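Local coordinates for protein putative acyl-CoA thioester hydrolase YbhC (Escherichia coli K-12, PDB 3GRH) that is a putative thioesterase of the outer membrane, a pectinesterase relative that neither binds pectin nor shows pectinesterase activity, at residues Gln51-Ser56 / Ala287-Asn292; Asp216-Gly221 / Asn299-Gln304; Ile354-Ile359 / Trp405-Arg410. One frame throughout, in Å; residues are numbered along the deposited sequence.

Contact 1 (Gln51-Ser56 / Ala287-Asn292); sequences QHYFAS and AVVFDN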
loop_
_atom_site.group_PDB
_atom_site.type_symbol
_atom_site.label_atom_id
_atom_site.label_comp_id
_atom_site.label_asym_id
_atom_site.label_seq_id
_atom_site.Cartn_x
_atom_site.Cartn_y
_atom_site.Cartn_z
ATOM N N GLN A 51 12.008 2.898 -12.524
ATOM C CA GLN A 51 12.732 1.846 -13.196
ATOM C C GLN A 51 13.678 1.044 -12.300
ATOM O O GLN A 51 14.005 -0.126 -12.567
ATOM C CB GLN A 51 13.440 2.371 -14.433
ATOM C CG GLN A 51 14.570 3.296 -14.210
ATOM C CD GLN A 51 15.134 3.908 -15.502
ATOM O OE1 GLN A 51 15.210 5.137 -15.635
ATOM N NE2 GLN A 51 15.538 3.055 -16.442
ATOM N N HIS A 52 14.219 1.677 -11.261
ATOM C CA HIS A 52 15.016 0.952 -10.296
ATOM C C HIS A 52 14.204 0.193 -9.332
ATOM O O HIS A 52 14.501 -0.987 -8.972
ATOM C CB HIS A 52 15.976 1.965 -9.581
ATOM C CG HIS A 52 17.150 2.354 -10.416
ATOM N ND1 HIS A 52 17.079 3.362 -11.352
ATOM C CD2 HIS A 52 18.431 1.915 -10.434
ATOM C CE1 HIS A 52 18.248 3.498 -11.948
ATOM N NE2 HIS A 52 19.094 2.640 -11.409
ATOM N N TYR A 53 13.088 0.781 -8.920
ATOM C CA TYR A 53 12.176 0.033 -7.993
ATOM C C TYR A 53 11.557 -1.164 -8.629
ATOM O O TYR A 53 11.234 -2.143 -7.962
ATOM C CB TYR A 53 11.059 0.933 -7.395
ATOM C CG TYR A 53 11.462 1.800 -6.245
ATOM C CD1 TYR A 53 12.253 2.906 -6.431
ATOM C CD2 TYR A 53 11.058 1.522 -4.961
ATOM C CE1 TYR A 53 12.704 3.663 -5.402
ATOM C CE2 TYR A 53 11.465 2.304 -3.938
ATOM C CZ TYR A 53 12.308 3.387 -4.142
ATOM O OH TYR A 53 12.766 4.136 -3.060
ATOM N N PHE A 54 11.434 -1.106 -9.968
ATOM C CA PHE A 54 10.753 -2.151 -10.720
ATOM C C PHE A 54 11.706 -3.077 -11.457
ATOM O O PHE A 54 11.293 -3.878 -12.268
ATOM C CB PHE A 54 9.735 -1.558 -11.678
ATOM C CG PHE A 54 8.518 -0.974 -11.025
ATOM C CD1 PHE A 54 8.143 -1.302 -9.765
ATOM C CD2 PHE A 54 7.695 -0.182 -11.774
ATOM C CE1 PHE A 54 6.951 -0.762 -9.196
ATOM C CE2 PHE A 54 6.574 0.332 -11.236
ATOM C CZ PHE A 54 6.218 0.008 -9.930
ATOM N N ALA A 55 12.985 -3.015 -11.127
ATOM C CA ALA A 55 13.988 -3.819 -11.788
ATOM C C ALA A 55 13.696 -5.299 -11.687
ATOM O O ALA A 55 13.106 -5.750 -10.693
ATOM C CB ALA A 55 15.304 -3.517 -11.173
ATOM N N SER A 56 14.041 -6.053 -12.735
ATOM C CA SER A 56 13.903 -7.545 -12.691
ATOM C C SER A 56 15.009 -8.176 -11.836
ATOM O O SER A 56 15.951 -7.491 -11.424
ATOM C CB SER A 56 13.955 -8.140 -14.095
ATOM O OG SER A 56 15.239 -8.023 -14.636
ATOM N N ALA A 287 8.140 -3.715 -3.226
ATOM C CA ALA A 287 8.545 -2.553 -3.906
ATOM C C ALA A 287 7.281 -1.895 -4.460
ATOM O O ALA A 287 6.576 -2.518 -5.321
ATOM C CB ALA A 287 9.404 -2.934 -5.021
ATOM N N VAL A 288 6.972 -0.702 -3.996
ATOM C CA VAL A 288 5.716 -0.038 -4.387
ATOM C C VAL A 288 6.061 1.339 -4.850
ATOM O O VAL A 288 6.755 2.063 -4.136
ATOM C CB VAL A 288 4.698 0.077 -3.245
ATOM C CG1 VAL A 288 3.338 0.555 -3.838
ATOM C CG2 VAL A 288 4.576 -1.284 -2.537
ATOM N N VAL A 289 5.561 1.755 -6.010
ATOM C CA VAL A 289 5.686 3.103 -6.530
ATOM C C VAL A 289 4.330 3.761 -6.498
ATOM O O VAL A 289 3.398 3.166 -7.014
ATOM C CB VAL A 289 6.273 3.107 -7.922
ATOM C CG1 VAL A 289 6.186 4.536 -8.519
ATOM C CG2 VAL A 289 7.730 2.587 -8.002
ATOM N N PHE A 290 4.224 4.918 -5.862
ATOM C CA PHE A 290 2.993 5.721 -5.783
ATOM C C PHE A 290 3.244 6.920 -6.626
ATOM O O PHE A 290 4.138 7.687 -6.319
ATOM C CB PHE A 290 2.781 6.184 -4.345
ATOM C CG PHE A 290 2.548 5.083 -3.384
ATOM C CD1 PHE A 290 1.251 4.629 -3.204
ATOM C CD2 PHE A 290 3.569 4.534 -2.634
ATOM C CE1 PHE A 290 0.972 3.640 -2.316
ATOM C CE2 PHE A 290 3.263 3.511 -1.740
ATOM C CZ PHE A 290 1.953 3.061 -1.629
ATOM N N ASP A 291 2.467 7.128 -7.674
ATOM C CA ASP A 291 2.614 8.294 -8.559
ATOM C C ASP A 291 1.288 9.065 -8.557
ATOM O O ASP A 291 0.206 8.464 -8.715
ATOM C CB ASP A 291 3.055 7.894 -9.925
ATOM C CG ASP A 291 3.547 9.077 -10.787
ATOM O OD1 ASP A 291 4.007 8.797 -11.920
ATOM O OD2 ASP A 291 3.508 10.269 -10.381
ATOM N N ASN A 292 1.337 10.384 -8.377
ATOM C CA ASN A 292 0.147 11.174 -8.328
ATOM C C ASN A 292 -0.957 10.646 -7.443
ATOM O O ASN A 292 -2.142 10.615 -7.827
ATOM C CB ASN A 292 -0.320 11.374 -9.726
ATOM C CG ASN A 292 0.670 12.214 -10.501
ATOM O OD1 ASN A 292 0.770 13.421 -10.249
ATOM N ND2 ASN A 292 1.417 11.609 -11.429
#
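Tyr53 and Phe54, where helix 50-53 ends, close over Ala287 and Val289 of strand 287-291, and the contact between them is almost wholly apolar. Tyr53 can be followed outward. Its CB faces the strand, Tyr53 CB meeting Val289 CG2 at 3.8 Å. With CG anti to the carbonyl carbon (chi1 -80°), the ring swings past the valine instead of lying on it: Tyr53 CG is still 4.2 Å from Val289 CG2, which stands oblique to the ring. Farther out, Tyr53 CD2 passes 4.4 Å from Val288 O, and the hydroxyl is hydrogen-bonded to Gln351 NE2, which satisfies the polar tip of a buried side chain. From the backbone of the same residue, Tyr53 O rests 3.6 Å from Ala287 CB.

Phe54, the first residue to leave helical backbone angles, reaches the strand with the far rim of its ring. Phe54 CZ and CE1 both approach Val289 CG2, Phe54 CZ at 3.6 Å. The methyl sits over one ring face, Val289 CG2 being 4.0 Å from the Phe54 centroid and 29° off the normal, a CH-pi contact. At the ring's edge lies Ala287 O, close to the ring plane. Val289 CG2, anti to its own carbonyl carbon, thus serves both aromatics, filling the angle between Tyr53 CB and the phenyl ring.

The two rings part over the parallel sheet to which strand 287-291 belongs. Phe54 touches Leu269 of strand 267-271, the neighbour on one flank, and also meets the ring of Trp64. Tyr53 touches Leu322 of strand 321-324 on the other flank and packs edge-to-face with Tyr319. Val289 itself contacts both leucines, so the two residues at the helix end together span three adjacent strands, 267-271, 287-291 and 321-324.

Contact 2 (Asp216-Gly221 / Asn299-Gln304); sequences DSVDAG and NSRTQQ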
loop_
_atom_site.group_PDB
_atom_site.type_symbol
_atom_site.label_atom_id
_atom_site.label_comp_id
_atom_site.label_asym_id
_atom_site.label_seq_id
_atom_site.Cartn_x
_atom_site.Cartn_y
_atom_site.Cartn_z
ATOM N N ASP A 216 -14.135 4.856 13.048
ATOM C CA ASP A 216 -14.055 5.485 14.367
ATOM C C ASP A 216 -14.898 4.752 15.433
ATOM O O ASP A 216 -15.271 5.313 16.516
ATOM C CB ASP A 216 -14.414 6.960 14.235
ATOM C CG ASP A 216 -13.609 7.701 13.131
ATOM O OD1 ASP A 216 -12.344 7.570 13.020
ATOM O OD2 ASP A 216 -14.262 8.450 12.356
ATOM N N SER A 217 -15.161 3.470 15.205
ATOM C CA SER A 217 -15.897 2.656 16.139
ATOM C C SER A 217 -15.028 2.155 17.275
ATOM O O SER A 217 -15.514 1.575 18.256
ATOM C CB SER A 217 -16.606 1.476 15.454
ATOM O OG SER A 217 -15.693 0.485 15.054
ATOM N N VAL A 218 -13.720 2.361 17.137
ATOM C CA VAL A 218 -12.757 1.935 18.099
ATOM C C VAL A 218 -11.939 3.126 18.568
ATOM O O VAL A 218 -11.974 4.220 17.965
ATOM C CB VAL A 218 -11.843 0.833 17.494
ATOM C CG1 VAL A 218 -12.707 -0.341 17.101
ATOM C CG2 VAL A 218 -11.062 1.360 16.255
ATOM N N ASP A 219 -11.251 2.929 19.678
ATOM C CA ASP A 219 -10.401 3.948 20.268
ATOM C C ASP A 219 -9.037 4.161 19.644
ATOM O O ASP A 219 -8.755 3.671 18.528
ATOM C CB ASP A 219 -10.230 3.728 21.786
ATOM C CG ASP A 219 -9.421 2.492 22.158
ATOM O OD1 ASP A 219 -8.621 1.928 21.411
ATOM O OD2 ASP A 219 -9.600 2.023 23.315
ATOM N N ALA A 220 -8.241 5.027 20.281
ATOM C CA ALA A 220 -6.945 5.486 19.674
ATOM C C ALA A 220 -5.815 4.456 19.729
ATOM O O ALA A 220 -4.734 4.692 19.176
ATOM C CB ALA A 220 -6.507 6.838 20.311
ATOM N N GLY A 221 -6.062 3.297 20.327
ATOM C CA GLY A 221 -5.024 2.296 20.528
ATOM C C GLY A 221 -4.769 1.436 19.317
ATOM O O GLY A 221 -5.096 1.834 18.195
ATOM N N ASN A 299 -7.712 12.666 11.776
ATOM C CA ASN A 299 -7.500 12.653 13.221
ATOM C C ASN A 299 -8.799 12.409 14.009
ATOM O O ASN A 299 -8.882 12.754 15.192
ATOM C CB ASN A 299 -6.812 13.933 13.704
ATOM C CG ASN A 299 -7.687 15.125 13.602
ATOM O OD1 ASN A 299 -8.695 15.126 12.879
ATOM N ND2 ASN A 299 -7.285 16.206 14.277
ATOM N N SER A 300 -9.742 11.699 13.387
ATOM C CA SER A 300 -11.028 11.394 14.013
ATOM C C SER A 300 -10.942 10.230 15.017
ATOM O O SER A 300 -11.769 10.131 15.983
ATOM C CB SER A 300 -12.078 11.099 12.952
ATOM O OG SER A 300 -11.533 10.345 11.906
ATOM N N ARG A 301 -9.982 9.338 14.827
ATOM C CA ARG A 301 -9.850 8.201 15.729
ATOM C C ARG A 301 -8.755 8.475 16.760
ATOM O O ARG A 301 -8.896 8.166 17.950
ATOM C CB ARG A 301 -9.535 6.903 14.964
ATOM C CG ARG A 301 -9.489 5.689 15.823
ATOM C CD ARG A 301 -8.952 4.547 15.046
ATOM N NE ARG A 301 -7.535 4.698 14.673
ATOM C CZ ARG A 301 -6.524 4.114 15.302
ATOM N NH1 ARG A 301 -6.755 3.382 16.399
ATOM N NH2 ARG A 301 -5.284 4.257 14.865
ATOM N N THR A 302 -7.656 9.058 16.295
ATOM C CA THR A 302 -6.523 9.394 17.164
ATOM C C THR A 302 -6.010 10.764 16.830
ATOM O O THR A 302 -5.954 11.169 15.654
ATOM C CB THR A 302 -5.389 8.330 17.162
ATOM O OG1 THR A 302 -4.296 8.773 17.995
ATOM C CG2 THR A 302 -4.865 8.052 15.812
ATOM N N GLN A 303 -5.713 11.517 17.885
ATOM C CA GLN A 303 -5.134 12.814 17.711
ATOM C C GLN A 303 -3.680 12.844 18.158
ATOM O O GLN A 303 -3.020 13.903 18.122
ATOM C CB GLN A 303 -5.957 13.836 18.502
ATOM C CG GLN A 303 -7.299 14.053 17.908
ATOM C CD GLN A 303 -7.725 15.504 17.985
ATOM O OE1 GLN A 303 -7.470 16.191 18.976
ATOM N NE2 GLN A 303 -8.372 15.985 16.920
ATOM N N GLN A 304 -3.170 11.714 18.627
ATOM C CA GLN A 304 -1.841 11.710 19.254
ATOM C C GLN A 304 -0.685 11.346 18.323
ATOM O O GLN A 304 0.483 11.601 18.646
ATOM C CB GLN A 304 -1.774 10.741 20.445
ATOM C CG GLN A 304 -2.442 9.374 20.290
ATOM C CD GLN A 304 -2.603 8.650 21.635
ATOM O OE1 GLN A 304 -3.662 8.059 21.924
ATOM N NE2 GLN A 304 -1.560 8.720 22.482
HETATM O O HOH W 1 -11.211 6.877 18.798
HETATM O O HOH W 2 -3.129 3.068 16.544
#
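Two loops that follow strands 208-212 and 294-297, at the periphery of the chain, join in a polar, partly solvent-exposed contact, with the side chain of Arg301 lying against the backbone of Val218 to Gly221. Arg301 extends from its backbone toward the other loop, then bends at chi3 (67°), which turns the guanidinium toward the carbonyls of Asp219 and Gly221. Arg301 NH1 is gripped twice: by Gly221 O at 2.9 Å, the straighter of the two bonds (158°) and in the guanidinium plane, and by Asp219 O, also at 2.9 Å but more bent (138°) and tilted out of that plane. The aliphatic part lies along the same loop, Arg301 CG 3.6 Å from Val218 O and Arg301 CD beside Val218 CG2.

Both loops project from the right-handed parallel beta-helix of the pectinesterase family, each leaving after one strand and returning as another, and the guanidinium points inward. There NH2 makes a salt bridge with Asp278, and side chain to side chain Arg301 is about 8 Å from Asp280, the predicted nucleophile. The loop between the two carbonyls contains an Asx turn, in which Gly221 N donates to Asp219 OD1 (3.1 Å); that carboxylate oxygen also bonds His223.

One water donates to both Val218 O and Arg301 O; another accepts from Arg301 NH2 at the guanidinium edge. Ala220 CB packs 3.7 Å from Thr302 CB and also touches Gln304 OE1. At the start of loop 216-221, Asp216 OD1 lies 3.1 Å from Ser300 OG, while its salt bridge is with Arg245 NE.

Contact 3 (Ile354-Ile359 / Trp405-Arg410); sequences IRDSAI and WEYNNR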
loop_
_atom_site.group_PDB
_atom_site.type_symbol
_atom_site.label_atom_id
_atom_site.label_comp_id
_atom_site.label_asym_id
_atom_site.label_seq_id
_atom_site.Cartn_x
_atom_site.Cartn_y
_atom_site.Cartn_z
ATOM N N ILE A 354 10.451 9.876 -0.645
ATOM C CA ILE A 354 9.412 10.789 -1.060
ATOM C C ILE A 354 10.042 11.881 -1.867
ATOM O O ILE A 354 10.934 12.573 -1.383
ATOM C CB ILE A 354 8.661 11.376 0.155
ATOM C CG1 ILE A 354 7.973 10.318 0.965
ATOM C CG2 ILE A 354 7.552 12.374 -0.357
ATOM C CD1 ILE A 354 7.388 10.888 2.297
ATOM N N ARG A 355 9.672 11.956 -3.144
ATOM C CA ARG A 355 10.271 12.904 -4.084
ATOM C C ARG A 355 9.288 13.683 -4.880
ATOM O O ARG A 355 8.206 13.209 -5.185
ATOM C CB ARG A 355 11.277 12.251 -5.022
ATOM C CG ARG A 355 10.731 11.183 -5.863
ATOM C CD ARG A 355 11.831 10.536 -6.740
ATOM N NE ARG A 355 12.396 11.512 -7.687
ATOM C CZ ARG A 355 13.571 11.382 -8.308
ATOM N NH1 ARG A 355 14.290 10.304 -8.234
ATOM N NH2 ARG A 355 13.915 12.375 -9.150
ATOM N N ASP A 356 9.660 14.895 -5.216
ATOM C CA ASP A 356 8.885 15.688 -6.118
ATOM C C ASP A 356 7.383 15.855 -5.708
ATOM O O ASP A 356 6.485 15.938 -6.567
ATOM C CB ASP A 356 8.985 15.130 -7.548
ATOM C CG ASP A 356 10.418 14.891 -7.993
ATOM O OD1 ASP A 356 11.238 15.834 -7.905
ATOM O OD2 ASP A 356 10.734 13.728 -8.451
ATOM N N SER A 357 7.155 15.896 -4.409
ATOM C CA SER A 357 5.854 15.851 -3.825
ATOM C C SER A 357 5.520 17.080 -3.003
ATOM O O SER A 357 6.390 17.781 -2.530
ATOM C CB SER A 357 5.713 14.604 -2.969
ATOM O OG SER A 357 5.684 13.448 -3.831
ATOM N N ALA A 358 4.228 17.352 -2.855
ATOM C CA ALA A 358 3.762 18.499 -2.089
ATOM C C ALA A 358 3.444 17.958 -0.683
ATOM O O ALA A 358 2.639 17.038 -0.566
ATOM C CB ALA A 358 2.487 19.089 -2.720
ATOM N N ILE A 359 4.032 18.530 0.354
ATOM C CA ILE A 359 3.751 18.195 1.775
ATOM C C ILE A 359 3.135 19.399 2.440
ATOM O O ILE A 359 3.715 20.451 2.519
ATOM C CB ILE A 359 5.017 17.753 2.514
ATOM C CG1 ILE A 359 5.663 16.602 1.775
ATOM C CG2 ILE A 359 4.663 17.275 3.913
ATOM C CD1 ILE A 359 6.999 16.213 2.275
ATOM N N TRP A 405 14.070 8.831 3.160
ATOM C CA TRP A 405 14.673 9.950 2.449
ATOM C C TRP A 405 13.703 10.833 1.678
ATOM O O TRP A 405 12.627 10.367 1.330
ATOM C CB TRP A 405 15.629 9.442 1.378
ATOM C CG TRP A 405 16.536 8.311 1.761
ATOM C CD1 TRP A 405 16.299 7.042 1.530
ATOM C CD2 TRP A 405 17.809 8.372 2.454
ATOM N NE1 TRP A 405 17.367 6.257 1.980
ATOM C CE2 TRP A 405 18.269 7.052 2.603
ATOM C CE3 TRP A 405 18.578 9.396 2.982
ATOM C CZ2 TRP A 405 19.489 6.748 3.214
ATOM C CZ3 TRP A 405 19.783 9.088 3.594
ATOM C CH2 TRP A 405 20.241 7.818 3.694
ATOM N N GLU A 406 14.101 12.105 1.478
ATOM C CA GLU A 406 13.332 13.032 0.696
ATOM C C GLU A 406 14.195 13.634 -0.353
ATOM O O GLU A 406 15.394 13.717 -0.205
ATOM C CB GLU A 406 12.805 14.127 1.545
ATOM C CG GLU A 406 11.685 13.679 2.469
ATOM C CD GLU A 406 11.208 14.799 3.244
ATOM O OE1 GLU A 406 10.410 15.703 2.754
ATOM O OE2 GLU A 406 11.766 14.873 4.339
ATOM N N TYR A 407 13.590 14.021 -1.444
ATOM C CA TYR A 407 14.241 14.775 -2.528
ATOM C C TYR A 407 13.290 15.719 -3.259
ATOM O O TYR A 407 12.218 15.303 -3.699
ATOM C CB TYR A 407 14.825 13.811 -3.545
ATOM C CG TYR A 407 15.498 14.459 -4.721
ATOM C CD1 TYR A 407 16.671 15.141 -4.570
ATOM C CD2 TYR A 407 14.952 14.345 -6.005
ATOM C CE1 TYR A 407 17.303 15.704 -5.636
ATOM C CE2 TYR A 407 15.556 14.957 -7.063
ATOM C CZ TYR A 407 16.754 15.593 -6.869
ATOM O OH TYR A 407 17.359 16.184 -7.957
ATOM N N ASN A 408 13.630 17.017 -3.278
ATOM C CA ASN A 408 12.872 17.969 -4.127
ATOM C C ASN A 408 11.364 18.082 -3.800
ATOM O O ASN A 408 10.519 18.219 -4.684
ATOM C CB ASN A 408 13.057 17.594 -5.591
ATOM C CG ASN A 408 12.761 18.744 -6.500
ATOM O OD1 ASN A 408 13.106 19.893 -6.200
ATOM N ND2 ASN A 408 12.087 18.476 -7.623
ATOM N N ASN A 409 11.051 18.089 -2.515
ATOM C CA ASN A 409 9.650 18.265 -2.111
ATOM C C ASN A 409 9.361 19.728 -1.892
ATOM O O ASN A 409 10.279 20.540 -1.701
ATOM C CB ASN A 409 9.309 17.435 -0.907
ATOM C CG ASN A 409 9.505 15.944 -1.132
ATOM O OD1 ASN A 409 10.021 15.212 -0.246
ATOM N ND2 ASN A 409 9.021 15.453 -2.216
ATOM N N ARG A 410 8.076 20.046 -1.888
ATOM C CA ARG A 410 7.588 21.413 -1.767
ATOM C C ARG A 410 6.402 21.438 -0.825
ATOM O O ARG A 410 5.973 20.425 -0.311
ATOM C CB ARG A 410 7.202 21.940 -3.124
ATOM C CG ARG A 410 6.049 21.266 -3.763
ATOM C CD ARG A 410 5.930 21.644 -5.225
ATOM N NE ARG A 410 4.692 21.148 -5.800
ATOM C CZ ARG A 410 4.576 19.914 -6.272
ATOM N NH1 ARG A 410 5.623 19.125 -6.321
ATOM N NH2 ARG A 410 3.417 19.488 -6.718
#
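Ile354 and Arg355 pair in parallel with Glu406 and Tyr407, joining the last two strands of one parallel sheet, 351-355 and 403-407, at the C-terminal end of the beta-helix. Backbone bonds carry most of the pairing. Ile354 N donates to Trp405 O and Ile354 O accepts from Tyr407 N, both at 3.0 Å, before Asp356 N reaches Tyr407 O. The chains then bend together: Asp356 and Asn408, side by side in the two segments, both have positive phi. Pairing resumes beyond the bend, where Arg410 N bonds Ser357 O and Ile359 N bonds Arg410 O at 2.8 Å.

Polar side chains knit the bend. Asp356 OD1 takes the amide of Asn408, Asn408 ND2 at 2.8 Å and nearly straight (169°), with OD1 in the amide plane although carboxylate and amide planes stand 79° apart. The other oxygen, Asp356 OD2, forms a salt bridge with Arg355 NE at 2.9 Å, met from above the carboxylate plane. Replacing Asp356 by alanine removes both oxygens, and is likely to leave Arg355 NE without its charged mate and the Asn408 amide free to turn. Ser357 OG donates to Arg355 O and accepts from Ser326 N.

Side-chain packing is the third element. Arg355 and Tyr407 lie alongside each other, CD2 of the ring over one guanidinium face and Arg355 NH2 3.7 Å from Tyr407 CE2, the planes 77° apart. On the face carrying Ile354 and Glu406, Glu406 OE1 is touched by Ile359 CD1 at 3.5 Å; the glutamate's salt bridge is with Arg37. Arg410, extended from CG to NE, lays a guanidinium face on Ala358 CB while Arg410 NH1, at the edge, makes a weak bond of 3.3 Å to Asp356 O.

How the contacts relate
Contact 1 is fully buried, whereas contacts 2 and 3 are partly open. Contacts 1 and 3 reach the same parallel sheet, their centres about 16 Å apart: one sets the end of a short helix against its strands, the other continues its strand order to the last member. Contact 2 lies on the far side of the chain's centre, about 32 Å from contact 1 between centres, and joins loops instead of strands. Chemistry follows place. In contact 1 aromatic rings meet methyl groups; in contact 3 a regular backbone ladder gives way to polar side chains at a bend; in contact 2, lacking strands, an arginine and waters provide the bonds to backbone carbonyls.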